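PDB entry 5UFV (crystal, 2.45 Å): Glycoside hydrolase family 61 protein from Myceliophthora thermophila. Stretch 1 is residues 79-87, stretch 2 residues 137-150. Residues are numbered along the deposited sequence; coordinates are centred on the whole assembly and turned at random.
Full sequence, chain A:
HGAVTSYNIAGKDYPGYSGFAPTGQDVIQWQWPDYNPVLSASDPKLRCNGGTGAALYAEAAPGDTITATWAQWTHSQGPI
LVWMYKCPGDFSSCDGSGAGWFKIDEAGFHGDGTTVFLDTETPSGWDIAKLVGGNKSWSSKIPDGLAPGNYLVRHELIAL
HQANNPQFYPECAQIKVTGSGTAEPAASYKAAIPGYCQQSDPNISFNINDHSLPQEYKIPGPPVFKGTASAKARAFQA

Stretch 1 (79-87) PILVWMYKC
Stretch 2 (137-150) SWSSKIPDGLAPGN

Two strands that face each other across a core, rather than pairing edge to edge, must communicate through side chains, and this glycoside hydrolase family 61 protein gives a compact example. Strand 80-86 and strand 137-141 run in broadly the same direction, crossing at -43° with axes 9.4 Å apart at closest. Ile-80 to Val-82 and Trp-138 to Ser-140 lie near phi/psi -125/135; psi opens to 165-167° at Trp-83 and Met-84, Tyr-85 is at -157/125 and Lys-86 at -83/108. Ile-80, Val-82 and Met-84 point toward the second stretch, Leu-81 and Tyr-85 away. CA atoms lie 9.2 Å apart for Ile-80 and Trp-138, and 7.9 Å for Val-82 and Ser-140.

Ile-80 (m, t) extends CD1 over one face of Trp-138 (t, chi2 -93°), 3.7 Å from the six-membered ring centroid, a CH-pi contact. Val-82 (t) packs CG2 3.7 Å from Ser-140 (m) OG, a van der Waals contact; that hydroxyl hydrogen-bonds elsewhere in the structure. Met-84 (m, t, p) reaches the following loop, CE 4.0 Å from CD2 of Leu-146 (t, p), which closes the type II turn begun at Pro-143; Gly-145 has phi 82°.

Finally the backbones meet: Cys-87 N donates to Asn-150 O (2.9 Å), and a water bridges Cys-87 O (2.6 Å) and Asn-150 N (2.9 Å). Lys-86 (t, p, t, m) starts sideways, but its end comes nearer: CE lies 3.6 Å from Pro-148 O and 4.1 Å from Gly-149 CA, where a CB would clash.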

# COMPACT_ATOMS: atom_id res chain seq x y z
N PRO A 79 -4.54 5.32 -7.43
CA PRO A 79 -4.81 5.19 -6.01
C PRO A 79 -3.63 4.84 -5.09
O PRO A 79 -2.57 4.39 -5.53
CB PRO A 79 -5.85 4.07 -5.97
CG PRO A 79 -5.51 3.22 -7.13
CD PRO A 79 -5.11 4.20 -8.20
N ILE A 80 -3.85 5.09 -3.81
CA ILE A 80 -2.97 4.71 -2.74
C ILE A 80 -3.73 3.66 -1.96
O ILE A 80 -4.89 3.88 -1.63
CB ILE A 80 -2.74 5.90 -1.79
CG1 ILE A 80 -2.12 7.06 -2.55
CG2 ILE A 80 -1.88 5.49 -0.62
CD1 ILE A 80 -1.95 8.30 -1.72
N LEU A 81 -3.08 2.54 -1.66
CA LEU A 81 -3.66 1.55 -0.76
C LEU A 81 -2.68 1.17 0.35
O LEU A 81 -1.49 0.99 0.10
CB LEU A 81 -4.03 0.31 -1.54
CG LEU A 81 -5.22 0.46 -2.49
CD1 LEU A 81 -4.82 1.08 -3.81
CD2 LEU A 81 -5.87 -0.90 -2.73
N VAL A 82 -3.20 1.03 1.57
CA VAL A 82 -2.42 0.57 2.67
C VAL A 82 -3.14 -0.57 3.31
O VAL A 82 -4.29 -0.44 3.68
CB VAL A 82 -2.24 1.65 3.72
CG1 VAL A 82 -1.26 1.17 4.79
CG2 VAL A 82 -1.79 2.97 3.08
N TRP A 83 -2.45 -1.70 3.46
CA TRP A 83 -3.05 -2.92 3.94
C TRP A 83 -2.28 -3.45 5.10
O TRP A 83 -1.13 -3.12 5.31
CB TRP A 83 -2.95 -4.01 2.89
CG TRP A 83 -3.43 -3.73 1.50
CD1 TRP A 83 -2.85 -2.90 0.58
CD2 TRP A 83 -4.53 -4.37 0.83
NE1 TRP A 83 -3.56 -2.95 -0.61
CE2 TRP A 83 -4.58 -3.85 -0.48
CE3 TRP A 83 -5.47 -5.33 1.22
CZ2 TRP A 83 -5.52 -4.25 -1.40
CZ3 TRP A 83 -6.41 -5.73 0.30
CH2 TRP A 83 -6.43 -5.20 -0.99
N MET A 84 -2.90 -4.38 5.80
CA MET A 84 -2.28 -5.09 6.88
C MET A 84 -2.64 -6.56 6.79
O MET A 84 -3.54 -6.95 6.06
CB MET A 84 -2.74 -4.52 8.24
CG MET A 84 -2.09 -3.20 8.56
SD MET A 84 -2.43 -2.52 10.21
CE MET A 84 -1.27 -3.43 11.24
N TYR A 85 -1.93 -7.37 7.55
CA TYR A 85 -2.03 -8.80 7.45
C TYR A 85 -1.57 -9.37 8.77
O TYR A 85 -0.46 -9.09 9.22
CB TYR A 85 -1.15 -9.31 6.30
CG TYR A 85 -1.12 -10.80 6.14
CD1 TYR A 85 -0.42 -11.61 7.03
CD2 TYR A 85 -1.77 -11.40 5.09
CE1 TYR A 85 -0.39 -12.99 6.89
CE2 TYR A 85 -1.74 -12.77 4.93
CZ TYR A 85 -1.05 -13.57 5.83
OH TYR A 85 -1.03 -14.93 5.64
N LYS A 86 -2.44 -10.17 9.37
CA LYS A 86 -2.16 -10.79 10.64
C LYS A 86 -1.33 -12.05 10.48
O LYS A 86 -1.83 -13.08 10.03
CB LYS A 86 -3.48 -11.13 11.33
CG LYS A 86 -3.34 -11.85 12.66
CD LYS A 86 -3.13 -10.89 13.80
CE LYS A 86 -2.63 -11.60 15.06
NZ LYS A 86 -3.64 -12.51 15.63
N CYS A 87 -0.06 -11.99 10.87
CA CYS A 87 0.79 -13.17 10.85
C CYS A 87 0.26 -14.22 11.85
O CYS A 87 -0.00 -13.91 13.00
CB CYS A 87 2.26 -12.81 11.17
SG CYS A 87 3.10 -11.84 9.89
N SER A 137 5.21 12.00 2.33
CA SER A 137 4.80 10.99 3.28
C SER A 137 3.31 10.78 3.26
O SER A 137 2.56 11.67 2.86
CB SER A 137 5.22 11.43 4.69
OG SER A 137 6.62 11.71 4.78
N TRP A 138 2.89 9.60 3.70
CA TRP A 138 1.46 9.27 3.86
C TRP A 138 1.24 8.65 5.21
O TRP A 138 1.95 7.74 5.58
CB TRP A 138 0.96 8.32 2.77
CG TRP A 138 -0.55 8.26 2.75
CD1 TRP A 138 -1.36 7.37 3.42
CD2 TRP A 138 -1.43 9.17 2.08
NE1 TRP A 138 -2.68 7.66 3.18
CE2 TRP A 138 -2.76 8.77 2.37
CE3 TRP A 138 -1.22 10.31 1.28
CZ2 TRP A 138 -3.89 9.44 1.86
CZ3 TRP A 138 -2.35 10.99 0.79
CH2 TRP A 138 -3.67 10.55 1.08
N SER A 139 0.25 9.16 5.93
CA SER A 139 -0.04 8.70 7.29
C SER A 139 -1.40 7.96 7.39
O SER A 139 -2.42 8.41 6.86
CB SER A 139 -0.06 9.90 8.22
OG SER A 139 1.25 10.32 8.51
N SER A 140 -1.39 6.84 8.11
CA SER A 140 -2.57 6.03 8.32
C SER A 140 -2.64 5.65 9.81
O SER A 140 -1.63 5.33 10.41
CB SER A 140 -2.48 4.75 7.50
OG SER A 140 -2.45 5.01 6.10
N LYS A 141 -3.84 5.68 10.39
CA LYS A 141 -4.06 5.17 11.73
C LYS A 141 -4.23 3.67 11.70
O LYS A 141 -4.98 3.18 10.89
CB LYS A 141 -5.30 5.79 12.36
CG LYS A 141 -5.02 7.16 12.90
CD LYS A 141 -6.26 7.81 13.51
CE LYS A 141 -5.89 9.24 13.91
NZ LYS A 141 -7.06 10.02 14.38
N ILE A 142 -3.54 2.96 12.58
CA ILE A 142 -3.84 1.56 12.86
C ILE A 142 -5.24 1.47 13.47
O ILE A 142 -5.48 2.03 14.53
CB ILE A 142 -2.84 0.96 13.85
CG1 ILE A 142 -1.45 0.89 13.20
CG2 ILE A 142 -3.29 -0.42 14.30
CD1 ILE A 142 -0.34 0.44 14.13
N PRO A 143 -6.16 0.74 12.82
CA PRO A 143 -7.56 0.72 13.24
C PRO A 143 -7.75 0.44 14.72
O PRO A 143 -7.04 -0.40 15.26
CB PRO A 143 -8.17 -0.42 12.43
CG PRO A 143 -7.22 -0.70 11.33
CD PRO A 143 -5.88 -0.17 11.70
N ASP A 144 -8.72 1.14 15.34
CA ASP A 144 -9.05 0.94 16.76
C ASP A 144 -9.55 -0.48 17.08
O ASP A 144 -10.37 -1.05 16.35
CB ASP A 144 -10.12 1.94 17.23
CG ASP A 144 -9.65 3.39 17.15
OD1 ASP A 144 -8.47 3.68 17.49
OD2 ASP A 144 -10.47 4.23 16.76
N GLY A 145 -9.07 -1.01 18.21
CA GLY A 145 -9.46 -2.31 18.69
C GLY A 145 -8.74 -3.50 18.08
O GLY A 145 -8.98 -4.64 18.48
N LEU A 146 -7.84 -3.27 17.12
CA LEU A 146 -7.20 -4.37 16.39
C LEU A 146 -6.55 -5.36 17.34
O LEU A 146 -5.78 -4.97 18.20
CB LEU A 146 -6.14 -3.83 15.45
CG LEU A 146 -5.50 -4.73 14.41
CD1 LEU A 146 -6.55 -5.33 13.48
CD2 LEU A 146 -4.48 -3.94 13.61
N ALA A 147 -6.84 -6.65 17.19
CA ALA A 147 -6.25 -7.64 18.08
C ALA A 147 -4.74 -7.56 17.99
O ALA A 147 -4.21 -7.32 16.91
CB ALA A 147 -6.71 -9.05 17.73
N PRO A 148 -4.05 -7.77 19.12
CA PRO A 148 -2.60 -7.70 19.16
C PRO A 148 -1.95 -8.80 18.35
O PRO A 148 -2.54 -9.86 18.20
CB PRO A 148 -2.27 -7.92 20.64
CG PRO A 148 -3.42 -8.70 21.17
CD PRO A 148 -4.61 -8.20 20.41
N GLY A 149 -0.74 -8.56 17.86
CA GLY A 149 0.13 -9.63 17.38
C GLY A 149 1.12 -9.12 16.36
O GLY A 149 1.30 -7.91 16.21
N ASN A 150 1.75 -10.03 15.63
CA ASN A 150 2.67 -9.66 14.58
C ASN A 150 1.93 -9.41 13.30
O ASN A 150 1.21 -10.30 12.84
CB ASN A 150 3.70 -10.75 14.37
CG ASN A 150 4.48 -11.05 15.62
OD1 ASN A 150 4.57 -10.22 16.55
ND2 ASN A 150 5.03 -12.24 15.69
O HOH W 1 0.55 -12.70 15.28